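Local coordinates for protein nucleoside 2-deoxyribosyltransferase (Enterococcus faecalis, PDB 7M5H) that probably cleaves the N-glycosidic bond of 2'-deoxyribonucleosides or their monophosphates, at residues M4-F9 with A69-V74; A75-P80 with V100-T105. One frame throughout, in Å; residues are numbered along the deposited sequence. Where two conformers were deposited one is given.

Contact 1: residues M4-F9 with A69-V74; sequences MTKIYF and ASDLLV
Lys6 meets the 69-74 segment with both polar groups of its backbone. Its carbonyl O takes two hydrogen bonds, from Asp71 N at 2.7 Å and from Leu72 N at 3.2 Å. Its N-H points to the Asp71 carboxylate, with Lys6 N 3.0 Å from Asp71 OD2 and a nearly straight bond (173°). OD2 is met on its anti side, moderately out of the carboxylate plane. Asp71 CG is anti to its carbonyl carbon, beside its own N (chi1 -58°). Asp71 lies just before strand 72-74, and its OD2 takes the place of a backbone acceptor for Lys6 N. Beyond this point the ladder is regular and parallel. Tyr8 N donates to Leu72 O at 3.0 Å, and Val74 N donates to Tyr8 O at 2.9 Å. Ile7 CA also makes a CA-H...O contact with Leu72 O.

Apolar contacts lie on both faces. On the face of Ile7, Phe9, Leu72 and Val74, the two branches of Val74 are shared. CG2 touches Ile7 CG2 at 3.7 Å, and CG1 approaches the Phe9 ring at CD1 and CE1. On the other face, Tyr8 and Leu73 lie side by side, pointing the same way. Leu73 CD1 sits 3.7 Å from Tyr8 CD2, oblique to the ring. The Tyr8 hydroxyl is engaged elsewhere, by Glu89 and Asp63, and Ser70 OG bonds to Val67 O. Helix 56-68 lies on the Tyr8 face, and helix 16-30 packs on Phe9. Two adjacent parallel strands between helical layers are characteristic of the Rossmann-like alpha/beta fold of this family.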
loop_
_atom_site.group_PDB
_atom_site.type_symbol
_atom_site.label_atom_id
_atom_site.label_comp_id
_atom_site.label_asym_id
_atom_site.label_seq_id
_atom_site.Cartn_x
_atom_site.Cartn_y
_atom_site.Cartn_z
HETATM N N MSE B 4 27.467 -25.835 1.850
HETATM C CA MSE B 4 26.417 -25.177 1.081
HETATM C C MSE B 4 25.795 -24.023 1.862
HETATM O O MSE B 4 25.648 -24.093 3.083
HETATM C CB MSE B 4 25.334 -26.184 0.687
HETATM C CG MSE B 4 25.841 -27.343 -0.157
HETATM SE SE MSE B 4 26.466 -26.784 -1.917
HETATM C CE MSE B 4 24.757 -26.252 -2.693
ATOM N N THR B 5 25.437 -22.957 1.150
ATOM C CA THR B 5 24.767 -21.799 1.732
ATOM C C THR B 5 23.337 -21.772 1.207
ATOM O O THR B 5 23.110 -21.517 0.018
ATOM C CB THR B 5 25.500 -20.503 1.390
ATOM O OG1 THR B 5 26.822 -20.537 1.944
ATOM C CG2 THR B 5 24.752 -19.302 1.954
ATOM N N LYS B 6 22.376 -22.041 2.087
ATOM C CA LYS B 6 20.968 -22.058 1.715
ATOM C C LYS B 6 20.403 -20.648 1.833
ATOM O O LYS B 6 20.450 -20.041 2.909
ATOM C CB LYS B 6 20.185 -23.035 2.592
ATOM C CG LYS B 6 20.733 -24.455 2.573
ATOM C CD LYS B 6 19.722 -25.449 3.120
ATOM C CE LYS B 6 18.501 -25.542 2.217
ATOM N NZ LYS B 6 17.505 -26.528 2.721
ATOM N N ILE B 7 19.873 -20.130 0.727
ATOM C CA ILE B 7 19.354 -18.770 0.652
ATOM C C ILE B 7 17.855 -18.834 0.401
ATOM O O ILE B 7 17.397 -19.570 -0.482
ATOM C CB ILE B 7 20.052 -17.959 -0.453
ATOM C CG1 ILE B 7 21.553 -17.850 -0.176
ATOM C CG2 ILE B 7 19.429 -16.577 -0.578
ATOM C CD1 ILE B 7 22.305 -17.070 -1.232
ATOM N N TYR B 8 17.094 -18.069 1.178
ATOM C CA TYR B 8 15.669 -17.881 0.940
ATOM C C TYR B 8 15.470 -16.527 0.272
ATOM O O TYR B 8 15.903 -15.499 0.805
ATOM C CB TYR B 8 14.872 -17.958 2.241
ATOM C CG TYR B 8 13.377 -17.834 2.041
ATOM C CD1 TYR B 8 12.603 -18.945 1.737
ATOM C CD2 TYR B 8 12.741 -16.604 2.154
ATOM C CE1 TYR B 8 11.237 -18.836 1.549
ATOM C CE2 TYR B 8 11.376 -16.483 1.969
ATOM C CZ TYR B 8 10.629 -17.603 1.667
ATOM O OH TYR B 8 9.270 -17.489 1.483
ATOM N N PHE B 9 14.821 -16.527 -0.888
ATOM C CA PHE B 9 14.581 -15.307 -1.654
ATOM C C PHE B 9 13.193 -14.787 -1.296
ATOM O O PHE B 9 12.179 -15.322 -1.752
ATOM C CB PHE B 9 14.714 -15.571 -3.149
ATOM C CG PHE B 9 14.783 -14.324 -3.982
ATOM C CD1 PHE B 9 16.004 -13.744 -4.280
ATOM C CD2 PHE B 9 13.628 -13.729 -4.462
ATOM C CE1 PHE B 9 16.074 -12.597 -5.045
ATOM C CE2 PHE B 9 13.690 -12.582 -5.229
ATOM C CZ PHE B 9 14.915 -12.015 -5.520
ATOM N N ALA B 69 14.906 -22.915 7.433
ATOM C CA ALA B 69 15.936 -23.823 6.946
ATOM C C ALA B 69 17.047 -23.111 6.187
ATOM O O ALA B 69 17.980 -23.774 5.720
ATOM C CB ALA B 69 15.307 -24.895 6.051
ATOM N N SER B 70 16.983 -21.791 6.062
ATOM C CA SER B 70 17.951 -21.036 5.284
ATOM C C SER B 70 19.056 -20.487 6.178
ATOM O O SER B 70 18.869 -20.282 7.380
ATOM C CB SER B 70 17.271 -19.887 4.537
ATOM O OG SER B 70 16.736 -18.936 5.442
ATOM N N ASP B 71 20.220 -20.259 5.571
ATOM C CA ASP B 71 21.339 -19.626 6.255
ATOM C C ASP B 71 21.370 -18.122 6.039
ATOM O O ASP B 71 21.982 -17.404 6.835
ATOM C CB ASP B 71 22.664 -20.229 5.777
ATOM C CG ASP B 71 22.735 -21.727 5.991
ATOM O OD1 ASP B 71 22.502 -22.177 7.132
ATOM O OD2 ASP B 71 23.018 -22.453 5.016
ATOM N N LEU B 72 20.719 -17.639 4.982
ATOM C CA LEU B 72 20.697 -16.228 4.633
ATOM C C LEU B 72 19.383 -15.934 3.927
ATOM O O LEU B 72 18.905 -16.748 3.134
ATOM C CB LEU B 72 21.881 -15.856 3.732
ATOM C CG LEU B 72 21.872 -14.453 3.125
ATOM C CD1 LEU B 72 22.059 -13.399 4.208
ATOM C CD2 LEU B 72 22.934 -14.318 2.045
ATOM N N LEU B 73 18.804 -14.776 4.219
ATOM C CA LEU B 73 17.550 -14.353 3.613
ATOM C C LEU B 73 17.811 -13.121 2.757
ATOM O O LEU B 73 18.321 -12.112 3.255
ATOM C CB LEU B 73 16.497 -14.061 4.684
ATOM C CG LEU B 73 15.068 -13.796 4.209
ATOM C CD1 LEU B 73 14.089 -14.676 4.968
ATOM C CD2 LEU B 73 14.704 -12.331 4.379
ATOM N N VAL B 74 17.482 -13.214 1.472
ATOM C CA VAL B 74 17.535 -12.079 0.559
ATOM C C VAL B 74 16.117 -11.545 0.408
ATOM O O VAL B 74 15.200 -12.293 0.052
ATOM C CB VAL B 74 18.131 -12.476 -0.801
ATOM C CG1 VAL B 74 18.048 -11.311 -1.776
ATOM C CG2 VAL B 74 19.573 -12.927 -0.632
#

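Contact 2: residues A75-P80 with V100-T105; sequences ALLDGP and VVALYT
Asp78 OD2 is gripped by the amide N-H and the hydroxyl of Thr105 and by a water. Thr105 N donates to OD2 at 2.9 Å, in a nearly straight bond (170°) that uses the syn lone pair. The Thr105 hydroxyl donates to the same oxygen, with OG1 2.8 Å from OD2, but comes from above the carboxylate plane. Thr105 OG1 lies between its own backbone N and carbonyl carbon (chi1 66°), which puts the hydroxyl near its amide and lets both groups reach one oxygen. The water donates to Asp78 OD2 and to Leu103 O, and so joins the carboxylate to the end of the strand. Three donors thus hold OD2 and fix the rotation of the carboxylate. Its other oxygen, OD1, lies 3.6 Å from Tyr104 CD1, with the carboxylate and ring planes 26° apart.

Before this loop the segments pair as parallel strands. Ala75 N donates to Val101 O at 3.1 Å, and Leu103 N donates to Ala75 O at 2.9 Å. Leu77 N then donates to Leu103 O, which also takes the water. Leu77 CD1 meets Ala102 CB at 3.7 Å, and Ala75 CB touches Val100 CG1. On the other face Leu76 CD1 approaches Leu103 CB at 4.2 Å.

The Tyr104 hydroxyl is held by His130, and Thr105 OG1 also bonds to Gln16 N of the second subunit. The contact closes the beta-alpha-beta unit of strand 72-76, helix 84-96 and strand 100-103. That helix packs on Ala75, Leu77 and Val100. Helix 16-30 packs on Leu76 and Leu103 from the other face, and helix 150-159 packs on Val101 and Leu103.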
loop_
_atom_site.group_PDB
_atom_site.type_symbol
_atom_site.label_atom_id
_atom_site.label_comp_id
_atom_site.label_asym_id
_atom_site.label_seq_id
_atom_site.Cartn_x
_atom_site.Cartn_y
_atom_site.Cartn_z
ATOM N N ALA B 75 15.933 -10.256 0.686
ATOM C CA ALA B 75 14.613 -9.643 0.719
ATOM C C ALA B 75 14.545 -8.469 -0.246
ATOM O O ALA B 75 15.457 -7.640 -0.300
ATOM C CB ALA B 75 14.259 -9.173 2.133
ATOM N N LEU B 76 13.456 -8.405 -1.006
ATOM C CA LEU B 76 13.191 -7.295 -1.912
ATOM C C LEU B 76 12.184 -6.364 -1.246
ATOM O O LEU B 76 11.064 -6.780 -0.929
ATOM C CB LEU B 76 12.667 -7.802 -3.256
ATOM C CG LEU B 76 13.707 -8.071 -4.352
ATOM C CD1 LEU B 76 14.904 -8.853 -3.827
ATOM C CD2 LEU B 76 13.071 -8.803 -5.525
ATOM N N LEU B 77 12.585 -5.111 -1.032
ATOM C CA LEU B 77 11.779 -4.153 -0.285
ATOM C C LEU B 77 10.983 -3.201 -1.169
ATOM O O LEU B 77 10.159 -2.443 -0.645
ATOM C CB LEU B 77 12.670 -3.330 0.655
ATOM C CG LEU B 77 13.590 -4.082 1.619
ATOM C CD1 LEU B 77 14.323 -3.100 2.522
ATOM C CD2 LEU B 77 12.810 -5.095 2.445
ATOM N N ASP B 78 11.199 -3.219 -2.481
ATOM C CA ASP B 78 10.587 -2.234 -3.360
ATOM C C ASP B 78 9.071 -2.424 -3.433
ATOM O O ASP B 78 8.513 -3.441 -3.011
ATOM C CB ASP B 78 11.205 -2.311 -4.755
ATOM C CG ASP B 78 12.518 -1.556 -4.849
ATOM O OD1 ASP B 78 12.525 -0.340 -4.563
ATOM O OD2 ASP B 78 13.542 -2.179 -5.194
ATOM N N GLY B 79 8.408 -1.414 -3.992
ATOM C CA GLY B 79 6.968 -1.346 -4.019
ATOM C C GLY B 79 6.491 -0.080 -3.339
ATOM O O GLY B 79 7.273 0.634 -2.703
ATOM N N PRO B 80 5.201 0.238 -3.467
ATOM C CA PRO B 80 4.670 1.391 -2.722
ATOM C C PRO B 80 4.828 1.230 -1.224
ATOM O O PRO B 80 5.020 2.223 -0.510
ATOM C CB PRO B 80 3.194 1.435 -3.143
ATOM C CG PRO B 80 2.887 0.050 -3.597
ATOM C CD PRO B 80 4.152 -0.471 -4.218
ATOM N N VAL B 100 19.826 -11.015 7.081
ATOM C CA VAL B 100 18.994 -10.564 5.970
ATOM C C VAL B 100 19.771 -9.533 5.165
ATOM O O VAL B 100 20.233 -8.527 5.718
ATOM C CB VAL B 100 17.661 -9.967 6.453
ATOM C CG1 VAL B 100 16.857 -9.449 5.270
ATOM C CG2 VAL B 100 16.864 -10.997 7.239
ATOM N N VAL B 101 19.910 -9.775 3.863
ATOM C CA VAL B 101 20.466 -8.805 2.925
ATOM C C VAL B 101 19.333 -8.339 2.022
ATOM O O VAL B 101 18.761 -9.138 1.271
ATOM C CB VAL B 101 21.621 -9.400 2.104
ATOM C CG1 VAL B 101 22.122 -8.384 1.089
ATOM C CG2 VAL B 101 22.750 -9.841 3.021
ATOM N N ALA B 102 19.006 -7.052 2.094
ATOM C CA ALA B 102 17.840 -6.504 1.419
ATOM C C ALA B 102 18.245 -5.617 0.248
ATOM O O ALA B 102 19.277 -4.939 0.286
ATOM C CB ALA B 102 16.970 -5.703 2.391
ATOM N N LEU B 103 17.411 -5.620 -0.788
ATOM C CA LEU B 103 17.616 -4.817 -1.986
ATOM C C LEU B 103 16.521 -3.763 -2.088
ATOM O O LEU B 103 15.335 -4.080 -1.953
ATOM C CB LEU B 103 17.622 -5.693 -3.240
ATOM C CG LEU B 103 17.774 -4.939 -4.562
ATOM C CD1 LEU B 103 19.152 -4.300 -4.661
ATOM C CD2 LEU B 103 17.518 -5.859 -5.743
ATOM N N TYR B 104 16.923 -2.518 -2.341
ATOM C CA TYR B 104 16.008 -1.373 -2.364
ATOM C C TYR B 104 16.478 -0.419 -3.461
ATOM O O TYR B 104 17.361 0.413 -3.228
ATOM C CB TYR B 104 15.970 -0.686 -1.003
ATOM C CG TYR B 104 15.195 0.610 -0.968
ATOM C CD1 TYR B 104 13.852 0.649 -1.320
ATOM C CD2 TYR B 104 15.802 1.794 -0.566
ATOM C CE1 TYR B 104 13.138 1.833 -1.283
ATOM C CE2 TYR B 104 15.095 2.983 -0.526
ATOM C CZ TYR B 104 13.764 2.995 -0.885
ATOM O OH TYR B 104 13.056 4.174 -0.847
ATOM N N THR B 105 15.876 -0.530 -4.645
ATOM C CA THR B 105 16.338 0.186 -5.829
ATOM C C THR B 105 15.512 1.420 -6.167
ATOM O O THR B 105 15.792 2.064 -7.182
ATOM C CB THR B 105 16.340 -0.750 -7.044
ATOM O OG1 THR B 105 14.993 -1.118 -7.363
ATOM C CG2 THR B 105 17.148 -2.001 -6.758
HETATM O O HOH W 1 13.485 -4.756 -4.333
#

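Contacts 1 and 2 share strand 72-76, which lies between strands 5-10 and 100-103 in one parallel sheet. Their centres are about 16 Å apart. Contact 1 uses the first part of the shared strand, and contact 2 uses its end and the loop beyond. The ladder passes from one to the other where Leu73 O lies 2.9 Å from Val101 N, a probable hydrogen bond. Apolar packing also joins them, with Phe9 CZ 3.6 Å from Leu76 CD1. A glycerol, probably from the crystallisation liquor, lies about 4 Å from the Tyr8 side chain and may mark a pocket. No other chain of the assembly touches contact 1, whereas at contact 2 Pro80 meets Pro80 of the second subunit.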